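Local coordinates for glycosyl hydrolase family 2, TIM barrel domain protein (Parabacteroides merdae ATCC 43184, PDB 6DXU) that probably hydrolyses beta-glucuronides, as a glycoside hydrolase family 2 beta-glucuronidase of a human gut bacterium, at residues 637-651 with 717-730. Numbering follows the deposited sequence.
Sequences MIHIYGHTWPVRWGG and VSDVIRQEYQTAKW
Residues 647-649 run parallel to 717-726 as an edge strand, bonded from Glu-724 N to Pro-646 O (2.7 Å) through Gly-650 N to Gln-726 O, whereas strand 638-640, of another sheet, meets the same long strand through side chains and one backbone N-H. There Asp-719 OD2 takes two N-H groups: its anti lone pair receives Ile-640 N at 2.8 Å, its syn lone pair His-643 NE2 at 2.7 Å. Carboxylate and imidazole planes lie 9° apart, and the histidine bond is almost straight (169°). Beta-branched Ile-721 lays CG2 over a face of the imidazole, a CH-pi contact, while its CD1 meets Ile-640 CG2. With an alanine in place of Asp-719, Ile-640 N and His-643 NE2 would probably lose their shared acceptor, leaving the imidazole freer to turn. Gln-723, extended beyond CG, gives NE2 to Trp-645 O at the turn's end (2.9 Å); Tyr-697 binds its OE1. CG of Tyr-725 lies anti to the backbone N (chi1 -172°), which runs the ring past Arg-648 and lets the hydroxyl donate to Gly-651 O (2.7 Å). Gly-650, where a CB would strike that hydroxyl, has backbone angles that themselves require glycine. Trp-730 directs CH2 at the face of Trp-649, a T-shaped stack with its six-membered ring centroid 5.0 Å from the other's five-membered one. Carboxylate, amide and hydroxyl thus help join two sheets where backbone-to-backbone bonds reach only 646-650.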
ATOM      1  N   MET D 637     -24.124 -35.634 -50.157  1.00 23.13           N
ATOM      2  CA  MET D 637     -23.520 -36.526 -49.182  1.00 26.03           C
ATOM      3  C   MET D 637     -24.561 -37.549 -48.766  1.00 25.79           C
ATOM      4  O   MET D 637     -25.762 -37.371 -48.988  1.00 27.92           O
ATOM      5  CB  MET D 637     -22.989 -35.763 -47.947  1.00 24.44           C
ATOM      6  CG  MET D 637     -24.012 -34.877 -47.239  1.00 24.23           C
ATOM      7  SD  MET D 637     -25.271 -35.717 -46.231  1.00 26.70           S
ATOM      8  CE  MET D 637     -24.320 -36.498 -44.914  1.00 25.78           C
ATOM      9  N   ILE D 638     -24.088 -38.616 -48.136  1.00 25.24           N
ATOM     10  CA  ILE D 638     -24.974 -39.691 -47.708  1.00 21.79           C
ATOM     11  C   ILE D 638     -24.282 -40.466 -46.601  1.00 21.67           C
ATOM     12  O   ILE D 638     -23.097 -40.805 -46.709  1.00 27.41           O
ATOM     13  CB  ILE D 638     -25.358 -40.598 -48.904  1.00 25.66           C
ATOM     14  CG1 ILE D 638     -26.358 -41.681 -48.478  1.00 24.51           C
ATOM     15  CG2 ILE D 638     -24.115 -41.203 -49.557  1.00 26.55           C
ATOM     16  CD1 ILE D 638     -27.008 -42.400 -49.702  1.00 26.88           C
ATOM     17  N   HIS D 639     -25.002 -40.744 -45.521  1.00 22.35           N
ATOM     18  CA  HIS D 639     -24.393 -41.357 -44.341  1.00 24.15           C
ATOM     19  C   HIS D 639     -25.383 -42.320 -43.714  1.00 22.13           C
ATOM     20  O   HIS D 639     -26.398 -41.887 -43.156  1.00 26.58           O
ATOM     21  CB  HIS D 639     -23.963 -40.305 -43.313  1.00 23.58           C
ATOM     22  CG  HIS D 639     -23.322 -40.892 -42.090  1.00 23.47           C
ATOM     23  ND1 HIS D 639     -21.969 -41.143 -42.009  1.00 24.82           N
ATOM     24  CD2 HIS D 639     -23.850 -41.295 -40.909  1.00 22.23           C
ATOM     25  CE1 HIS D 639     -21.691 -41.671 -40.829  1.00 25.53           C
ATOM     26  NE2 HIS D 639     -22.816 -41.776 -40.145  1.00 25.68           N
ATOM     27  N   ILE D 640     -25.091 -43.618 -43.799  1.00 22.99           N
ATOM     28  CA  ILE D 640     -25.852 -44.605 -43.043  1.00 24.23           C
ATOM     29  C   ILE D 640     -25.495 -44.482 -41.570  1.00 22.99           C
ATOM     30  O   ILE D 640     -24.310 -44.526 -41.205  1.00 22.62           O
ATOM     31  CB  ILE D 640     -25.542 -46.030 -43.530  1.00 21.47           C
ATOM     32  CG1 ILE D 640     -25.780 -46.178 -45.044  1.00 23.89           C
ATOM     33  CG2 ILE D 640     -26.363 -47.020 -42.725  1.00 22.44           C
ATOM     34  CD1 ILE D 640     -24.959 -47.328 -45.661  1.00 27.61           C
ATOM     35  N   TYR D 641     -26.510 -44.366 -40.709  1.00 22.21           N
ATOM     36  CA  TYR D 641     -26.235 -44.330 -39.278  1.00 26.23           C
ATOM     37  C   TYR D 641     -25.635 -45.660 -38.846  1.00 30.36           C
ATOM     38  O   TYR D 641     -26.151 -46.729 -39.195  1.00 26.52           O
ATOM     39  CB  TYR D 641     -27.503 -44.021 -38.466  1.00 22.60           C
ATOM     40  CG  TYR D 641     -27.283 -44.132 -36.968  1.00 24.07           C
ATOM     41  CD1 TYR D 641     -26.801 -43.051 -36.223  1.00 23.18           C
ATOM     42  CD2 TYR D 641     -27.539 -45.324 -36.297  1.00 25.03           C
ATOM     43  CE1 TYR D 641     -26.584 -43.167 -34.856  1.00 25.97           C
ATOM     44  CE2 TYR D 641     -27.322 -45.442 -34.935  1.00 27.44           C
ATOM     45  CZ  TYR D 641     -26.850 -44.361 -34.220  1.00 24.73           C
ATOM     46  OH  TYR D 641     -26.647 -44.491 -32.867  1.00 23.34           O
ATOM     47  N   GLY D 642     -24.542 -45.590 -38.084  1.00 24.04           N
ATOM     48  CA  GLY D 642     -23.962 -46.780 -37.486  1.00 24.13           C
ATOM     49  C   GLY D 642     -22.558 -47.100 -37.955  1.00 25.05           C
ATOM     50  O   GLY D 642     -22.133 -48.257 -37.902  1.00 25.09           O
ATOM     51  N   HIS D 643     -21.811 -46.091 -38.410  1.00 26.13           N
ATOM     52  CA  HIS D 643     -20.421 -46.343 -38.784  1.00 28.49           C
ATOM     53  C   HIS D 643     -19.597 -46.872 -37.614  1.00 28.40           C
ATOM     54  O   HIS D 643     -18.698 -47.697 -37.821  1.00 29.97           O
ATOM     55  CB  HIS D 643     -19.789 -45.070 -39.341  1.00 27.42           C
ATOM     56  CG  HIS D 643     -20.091 -44.831 -40.785  1.00 30.86           C
ATOM     57  ND1 HIS D 643     -19.110 -44.768 -41.749  1.00 35.65           N
ATOM     58  CD2 HIS D 643     -21.268 -44.666 -41.435  1.00 27.62           C
ATOM     59  CE1 HIS D 643     -19.665 -44.555 -42.930  1.00 34.38           C
ATOM     60  NE2 HIS D 643     -20.975 -44.487 -42.767  1.00 29.39           N
ATOM     61  N   THR D 644     -19.892 -46.437 -36.381  1.00 24.70           N
ATOM     62  CA  THR D 644     -19.169 -46.890 -35.194  1.00 22.08           C
ATOM     63  C   THR D 644     -19.995 -47.866 -34.365  1.00 21.15           C
ATOM     64  O   THR D 644     -19.821 -47.955 -33.152  1.00 21.71           O
ATOM     65  CB  THR D 644     -18.744 -45.713 -34.305  1.00 26.44           C
ATOM     66  OG1 THR D 644     -19.904 -44.981 -33.864  1.00 22.93           O
ATOM     67  CG2 THR D 644     -17.803 -44.782 -35.064  1.00 25.99           C
ATOM     68  N   TRP D 645     -20.913 -48.590 -35.008  1.00 24.62           N
ATOM     69  CA  TRP D 645     -21.809 -49.529 -34.336  1.00 21.56           C
ATOM     70  C   TRP D 645     -21.518 -50.909 -34.910  1.00 26.24           C
ATOM     71  O   TRP D 645     -22.147 -51.319 -35.899  1.00 28.12           O
ATOM     72  CB  TRP D 645     -23.266 -49.135 -34.559  1.00 20.34           C
ATOM     73  CG  TRP D 645     -24.242 -49.877 -33.702  1.00 20.52           C
ATOM     74  CD1 TRP D 645     -23.954 -50.748 -32.707  1.00 21.13           C
ATOM     75  CD2 TRP D 645     -25.675 -49.789 -33.764  1.00 23.31           C
ATOM     76  NE1 TRP D 645     -25.119 -51.203 -32.126  1.00 25.74           N
ATOM     77  CE2 TRP D 645     -26.188 -50.630 -32.761  1.00 21.95           C
ATOM     78  CE3 TRP D 645     -26.570 -49.059 -34.559  1.00 26.56           C
ATOM     79  CZ2 TRP D 645     -27.559 -50.778 -32.532  1.00 23.88           C
ATOM     80  CZ3 TRP D 645     -27.931 -49.214 -34.338  1.00 25.28           C
ATOM     81  CH2 TRP D 645     -28.411 -50.073 -33.328  1.00 25.12           C
ATOM     82  N   PRO D 646     -20.573 -51.658 -34.332  1.00 26.67           N
ATOM     83  CA  PRO D 646     -20.124 -52.898 -34.990  1.00 29.16           C
ATOM     84  C   PRO D 646     -21.090 -54.070 -34.857  1.00 28.94           C
ATOM     85  O   PRO D 646     -21.162 -54.927 -35.754  1.00 29.77           O
ATOM     86  CB  PRO D 646     -18.792 -53.197 -34.290  1.00 27.21           C
ATOM     87  CG  PRO D 646     -18.910 -52.564 -32.959  1.00 27.24           C
ATOM     88  CD  PRO D 646     -19.716 -51.299 -33.187  1.00 24.88           C
ATOM     89  N   VAL D 647     -21.847 -54.126 -33.763  1.00 24.24           N
ATOM     90  CA  VAL D 647     -22.710 -55.267 -33.476  1.00 27.48           C
ATOM     91  C   VAL D 647     -24.108 -54.774 -33.109  1.00 26.08           C
ATOM     92  O   VAL D 647     -24.298 -54.160 -32.049  1.00 29.08           O
ATOM     93  CB  VAL D 647     -22.151 -56.161 -32.361  1.00 27.47           C
ATOM     94  CG1 VAL D 647     -22.928 -57.473 -32.332  1.00 27.47           C
ATOM     95  CG2 VAL D 647     -20.662 -56.432 -32.575  1.00 28.20           C
ATOM     96  N   ARG D 648     -25.080 -55.053 -33.974  1.00 23.05           N
ATOM     97  CA  ARG D 648     -26.493 -54.880 -33.662  1.00 26.37           C
ATOM     98  C   ARG D 648     -27.060 -56.151 -33.023  1.00 27.94           C
ATOM     99  O   ARG D 648     -26.399 -57.195 -32.959  1.00 29.29           O
ATOM    100  CB  ARG D 648     -27.269 -54.517 -34.921  1.00 26.60           C
ATOM    101  CG  ARG D 648     -26.935 -53.136 -35.457  1.00 27.92           C
ATOM    102  CD  ARG D 648     -27.974 -52.691 -36.497  1.00 28.32           C
ATOM    103  NE  ARG D 648     -29.216 -52.306 -35.837  1.00 24.60           N
ATOM    104  CZ  ARG D 648     -30.179 -51.585 -36.404  1.00 23.57           C
ATOM    105  NH1 ARG D 648     -30.048 -51.168 -37.655  1.00 22.40           N
ATOM    106  NH2 ARG D 648     -31.266 -51.273 -35.704  1.00 25.38           N
ATOM    107  N   TRP D 649     -28.296 -56.066 -32.535  1.00 26.28           N
ATOM    108  CA  TRP D 649     -28.856 -57.226 -31.854  1.00 30.41           C
ATOM    109  C   TRP D 649     -30.380 -57.217 -31.912  1.00 33.16           C
ATOM    110  O   TRP D 649     -31.017 -56.203 -32.210  1.00 29.39           O
ATOM    111  CB  TRP D 649     -28.369 -57.318 -30.397  1.00 29.11           C
ATOM    112  CG  TRP D 649     -28.867 -56.240 -29.481  1.00 27.79           C
ATOM    113  CD1 TRP D 649     -30.010 -56.264 -28.741  1.00 29.03           C
ATOM    114  CD2 TRP D 649     -28.221 -54.993 -29.181  1.00 30.57           C
ATOM    115  NE1 TRP D 649     -30.131 -55.106 -28.011  1.00 33.55           N
ATOM    116  CE2 TRP D 649     -29.045 -54.307 -28.260  1.00 31.56           C
ATOM    117  CE3 TRP D 649     -27.032 -54.389 -29.605  1.00 25.24           C
ATOM    118  CZ2 TRP D 649     -28.719 -53.041 -27.757  1.00 31.59           C
ATOM    119  CZ3 TRP D 649     -26.703 -53.130 -29.095  1.00 27.73           C
ATOM    120  CH2 TRP D 649     -27.551 -52.468 -28.191  1.00 26.29           C
ATOM    121  N   GLY D 650     -30.953 -58.379 -31.629  1.00 34.43           N
ATOM    122  CA  GLY D 650     -32.389 -58.552 -31.628  1.00 37.23           C
ATOM    123  C   GLY D 650     -32.733 -59.986 -31.982  1.00 39.41           C
ATOM    124  O   GLY D 650     -31.876 -60.862 -32.001  1.00 30.69           O
ATOM    125  N   GLY D 651     -34.010 -60.204 -32.290  1.00 38.05           N
ATOM    126  CA  GLY D 651     -34.454 -61.534 -32.633  1.00 32.94           C
ATOM    127  C   GLY D 651     -34.079 -61.934 -34.042  1.00 38.83           C
ATOM    128  O   GLY D 651     -33.835 -61.102 -34.921  1.00 32.83           O
ATOM    129  N   VAL D 717     -23.903 -40.409 -55.100  1.00 34.74           N
ATOM    130  CA  VAL D 717     -22.973 -40.673 -54.011  1.00 34.12           C
ATOM    131  C   VAL D 717     -23.416 -41.941 -53.298  1.00 29.04           C
ATOM    132  O   VAL D 717     -24.597 -42.290 -53.284  1.00 29.34           O
ATOM    133  CB  VAL D 717     -22.892 -39.501 -53.004  1.00 26.55           C
ATOM    134  CG1 VAL D 717     -22.189 -38.294 -53.636  1.00 31.88           C
ATOM    135  CG2 VAL D 717     -24.282 -39.135 -52.511  1.00 25.59           C
ATOM    136  N   SER D 718     -22.458 -42.597 -52.644  1.00 30.48           N
ATOM    137  CA  SER D 718     -22.718 -43.863 -51.983  1.00 28.90           C
ATOM    138  C   SER D 718     -22.044 -43.896 -50.619  1.00 29.00           C
ATOM    139  O   SER D 718     -21.062 -43.195 -50.369  1.00 30.05           O
ATOM    140  CB  SER D 718     -22.209 -45.050 -52.824  1.00 28.72           C
ATOM    141  OG  SER D 718     -22.790 -45.027 -54.114  1.00 42.66           O
ATOM    142  N   ASP D 719     -22.588 -44.742 -49.741  1.00 26.00           N
ATOM    143  CA  ASP D 719     -22.021 -45.028 -48.429  1.00 27.28           C
ATOM    144  C   ASP D 719     -22.170 -46.517 -48.169  1.00 31.74           C
ATOM    145  O   ASP D 719     -23.121 -47.151 -48.635  1.00 28.45           O
ATOM    146  CB  ASP D 719     -22.712 -44.235 -47.306  1.00 28.00           C
ATOM    147  CG  ASP D 719     -21.973 -44.339 -45.990  1.00 30.27           C
ATOM    148  OD1 ASP D 719     -20.740 -44.533 -46.034  1.00 33.55           O
ATOM    149  OD2 ASP D 719     -22.616 -44.255 -44.918  1.00 27.06           O
ATOM    150  N   VAL D 720     -21.252 -47.068 -47.381  1.00 31.99           N
ATOM    151  CA  VAL D 720     -21.247 -48.495 -47.074  1.00 31.12           C
ATOM    152  C   VAL D 720     -20.779 -48.682 -45.643  1.00 29.54           C
ATOM    153  O   VAL D 720     -19.778 -48.087 -45.230  1.00 33.62           O
ATOM    154  CB  VAL D 720     -20.313 -49.290 -48.011  1.00 32.73           C
ATOM    155  CG1 VAL D 720     -20.350 -50.768 -47.659  1.00 31.83           C
ATOM    156  CG2 VAL D 720     -20.674 -49.081 -49.463  1.00 39.18           C
ATOM    157  N   ILE D 721     -21.478 -49.534 -44.894  1.00 23.69           N
ATOM    158  CA  ILE D 721     -21.027 -49.945 -43.573  1.00 26.28           C
ATOM    159  C   ILE D 721     -21.173 -51.456 -43.473  1.00 30.66           C
ATOM    160  O   ILE D 721     -21.937 -52.084 -44.211  1.00 30.64           O
ATOM    161  CB  ILE D 721     -21.795 -49.273 -42.413  1.00 29.17           C
ATOM    162  CG1 ILE D 721     -23.254 -49.734 -42.381  1.00 29.27           C
ATOM    163  CG2 ILE D 721     -21.681 -47.755 -42.489  1.00 28.94           C
ATOM    164  CD1 ILE D 721     -23.992 -49.319 -41.116  1.00 28.86           C
ATOM    165  N   ARG D 722     -20.423 -52.037 -42.543  1.00 29.22           N
ATOM    166  CA  ARG D 722     -20.529 -53.447 -42.203  1.00 34.26           C
ATOM    167  C   ARG D 722     -20.909 -53.564 -40.738  1.00 32.05           C
ATOM    168  O   ARG D 722     -20.337 -52.875 -39.886  1.00 32.83           O
ATOM    169  CB  ARG D 722     -19.217 -54.183 -42.488  1.00 34.54           C
ATOM    170  CG  ARG D 722     -18.764 -54.058 -43.938  1.00 37.38           C
ATOM    171  CD  ARG D 722     -17.482 -54.834 -44.184  1.00 51.63           C
ATOM    172  NE  ARG D 722     -17.203 -54.976 -45.611  1.00 58.51           N
ATOM    173  N   GLN D 723     -21.881 -54.420 -40.449  1.00 27.74           N
ATOM    174  CA  GLN D 723     -22.343 -54.624 -39.088  1.00 24.75           C
ATOM    175  C   GLN D 723     -22.620 -56.095 -38.848  1.00 31.75           C
ATOM    176  O   GLN D 723     -23.203 -56.779 -39.699  1.00 27.47           O
ATOM    177  CB  GLN D 723     -23.624 -53.839 -38.788  1.00 30.59           C
ATOM    178  CG  GLN D 723     -23.475 -52.341 -38.827  1.00 29.97           C
ATOM    179  CD  GLN D 723     -24.754 -51.648 -38.421  1.00 32.74           C
ATOM    180  OE1 GLN D 723     -25.760 -51.729 -39.126  1.00 29.98           O
ATOM    181  NE2 GLN D 723     -24.736 -50.983 -37.267  1.00 27.65           N
ATOM    182  N   GLU D 724     -22.204 -56.564 -37.683  1.00 28.42           N
ATOM    183  CA  GLU D 724     -22.578 -57.877 -37.203  1.00 28.84           C
ATOM    184  C   GLU D 724     -23.942 -57.810 -36.527  1.00 32.78           C
ATOM    185  O   GLU D 724     -24.327 -56.788 -35.948  1.00 28.33           O
ATOM    186  CB  GLU D 724     -21.538 -58.399 -36.217  1.00 30.75           C
ATOM    187  CG  GLU D 724     -21.586 -59.900 -36.025  1.00 41.12           C
ATOM    188  CD  GLU D 724     -20.624 -60.380 -34.962  1.00 40.04           C
ATOM    189  OE1 GLU D 724     -19.609 -59.693 -34.722  1.00 44.95           O
ATOM    190  OE2 GLU D 724     -20.894 -61.439 -34.360  1.00 38.19           O
ATOM    191  N   TYR D 725     -24.669 -58.920 -36.585  1.00 31.62           N
ATOM    192  CA  TYR D 725     -25.968 -59.025 -35.937  1.00 27.84           C
ATOM    193  C   TYR D 725     -25.942 -60.213 -34.990  1.00 30.53           C
ATOM    194  O   TYR D 725     -25.623 -61.336 -35.401  1.00 34.43           O
ATOM    195  CB  TYR D 725     -27.089 -59.162 -36.976  1.00 27.76           C
ATOM    196  CG  TYR D 725     -28.489 -59.090 -36.396  1.00 30.71           C
ATOM    197  CD1 TYR D 725     -28.950 -57.931 -35.770  1.00 28.59           C
ATOM    198  CD2 TYR D 725     -29.359 -60.172 -36.498  1.00 30.34           C
ATOM    199  CE1 TYR D 725     -30.231 -57.868 -35.234  1.00 25.12           C
ATOM    200  CE2 TYR D 725     -30.636 -60.115 -35.969  1.00 34.99           C
ATOM    201  CZ  TYR D 725     -31.070 -58.957 -35.343  1.00 33.78           C
ATOM    202  OH  TYR D 725     -32.348 -58.894 -34.826  1.00 30.85           O
ATOM    203  N   GLN D 726     -26.281 -59.967 -33.729  1.00 25.96           N
ATOM    204  CA  GLN D 726     -26.212 -60.980 -32.687  1.00 28.48           C
ATOM    205  C   GLN D 726     -27.619 -61.286 -32.203  1.00 32.59           C
ATOM    206  O   GLN D 726     -28.350 -60.378 -31.806  1.00 32.47           O
ATOM    207  CB  GLN D 726     -25.341 -60.513 -31.516  1.00 27.24           C
ATOM    208  CG  GLN D 726     -25.359 -61.453 -30.312  1.00 28.11           C
ATOM    209  CD  GLN D 726     -24.378 -61.031 -29.224  1.00 27.78           C
ATOM    210  OE1 GLN D 726     -23.228 -60.682 -29.514  1.00 28.28           O
ATOM    211  NE2 GLN D 726     -24.823 -61.072 -27.971  1.00 25.46           N
ATOM    212  N   THR D 727     -27.999 -62.564 -32.247  1.00 31.53           N
ATOM    213  CA  THR D 727     -29.293 -62.974 -31.719  1.00 31.63           C
ATOM    214  C   THR D 727     -29.213 -63.550 -30.310  1.00 30.17           C
ATOM    215  O   THR D 727     -30.241 -63.630 -29.635  1.00 31.59           O
ATOM    216  CB  THR D 727     -29.958 -63.998 -32.655  1.00 33.20           C
ATOM    217  OG1 THR D 727     -29.073 -65.102 -32.877  1.00 35.02           O
ATOM    218  CG2 THR D 727     -30.272 -63.350 -34.002  1.00 38.55           C
ATOM    219  N   ALA D 728     -28.029 -63.950 -29.848  1.00 34.71           N
ATOM    220  CA  ALA D 728     -27.891 -64.487 -28.496  1.00 30.65           C
ATOM    221  C   ALA D 728     -28.122 -63.405 -27.444  1.00 37.82           C
ATOM    222  O   ALA D 728     -27.613 -62.287 -27.565  1.00 34.03           O
ATOM    223  CB  ALA D 728     -26.504 -65.098 -28.315  1.00 31.46           C
ATOM    224  N   LYS D 729     -28.902 -63.729 -26.416  1.00 34.77           N
ATOM    225  CA  LYS D 729     -29.088 -62.833 -25.286  1.00 35.61           C
ATOM    226  C   LYS D 729     -27.976 -63.049 -24.265  1.00 39.18           C
ATOM    227  O   LYS D 729     -27.415 -64.138 -24.156  1.00 37.77           O
ATOM    228  CB  LYS D 729     -30.461 -63.039 -24.641  1.00 38.23           C
ATOM    229  CG  LYS D 729     -31.628 -62.599 -25.533  1.00 45.19           C
ATOM    230  CD  LYS D 729     -32.947 -62.538 -24.765  1.00 52.84           C
ATOM    231  CE  LYS D 729     -34.050 -61.905 -25.608  1.00 51.09           C
ATOM    232  NZ  LYS D 729     -33.626 -60.585 -26.165  1.00 50.52           N
ATOM    233  N   TRP D 730     -27.668 -62.002 -23.504  1.00 35.78           N
ATOM    234  CA  TRP D 730     -26.557 -62.036 -22.563  1.00 34.51           C
ATOM    235  C   TRP D 730     -27.038 -61.880 -21.130  1.00 33.97           C
ATOM    236  O   TRP D 730     -28.050 -61.231 -20.856  1.00 38.93           O
ATOM    237  CB  TRP D 730     -25.523 -60.934 -22.871  1.00 30.93           C
ATOM    238  CG  TRP D 730     -26.120 -59.549 -22.951  1.00 29.14           C
ATOM    239  CD1 TRP D 730     -26.227 -58.629 -21.934  1.00 32.80           C
ATOM    240  CD2 TRP D 730     -26.712 -58.941 -24.104  1.00 26.73           C
ATOM    241  NE1 TRP D 730     -26.832 -57.485 -22.397  1.00 31.32           N
ATOM    242  CE2 TRP D 730     -27.143 -57.652 -23.722  1.00 30.51           C
ATOM    243  CE3 TRP D 730     -26.916 -59.360 -25.423  1.00 29.52           C
ATOM    244  CZ2 TRP D 730     -27.764 -56.782 -24.615  1.00 33.21           C
ATOM    245  CZ3 TRP D 730     -27.530 -58.494 -26.310  1.00 29.04           C
ATOM    246  CH2 TRP D 730     -27.952 -57.220 -25.900  1.00 31.39           C
TER
HETATM  247  O   HOH W   1     -27.171 -49.033 -38.314  1.00 29.57           O
HETATM  248  O   HOH W   2     -20.351 -50.282 -38.770  1.00 29.89           O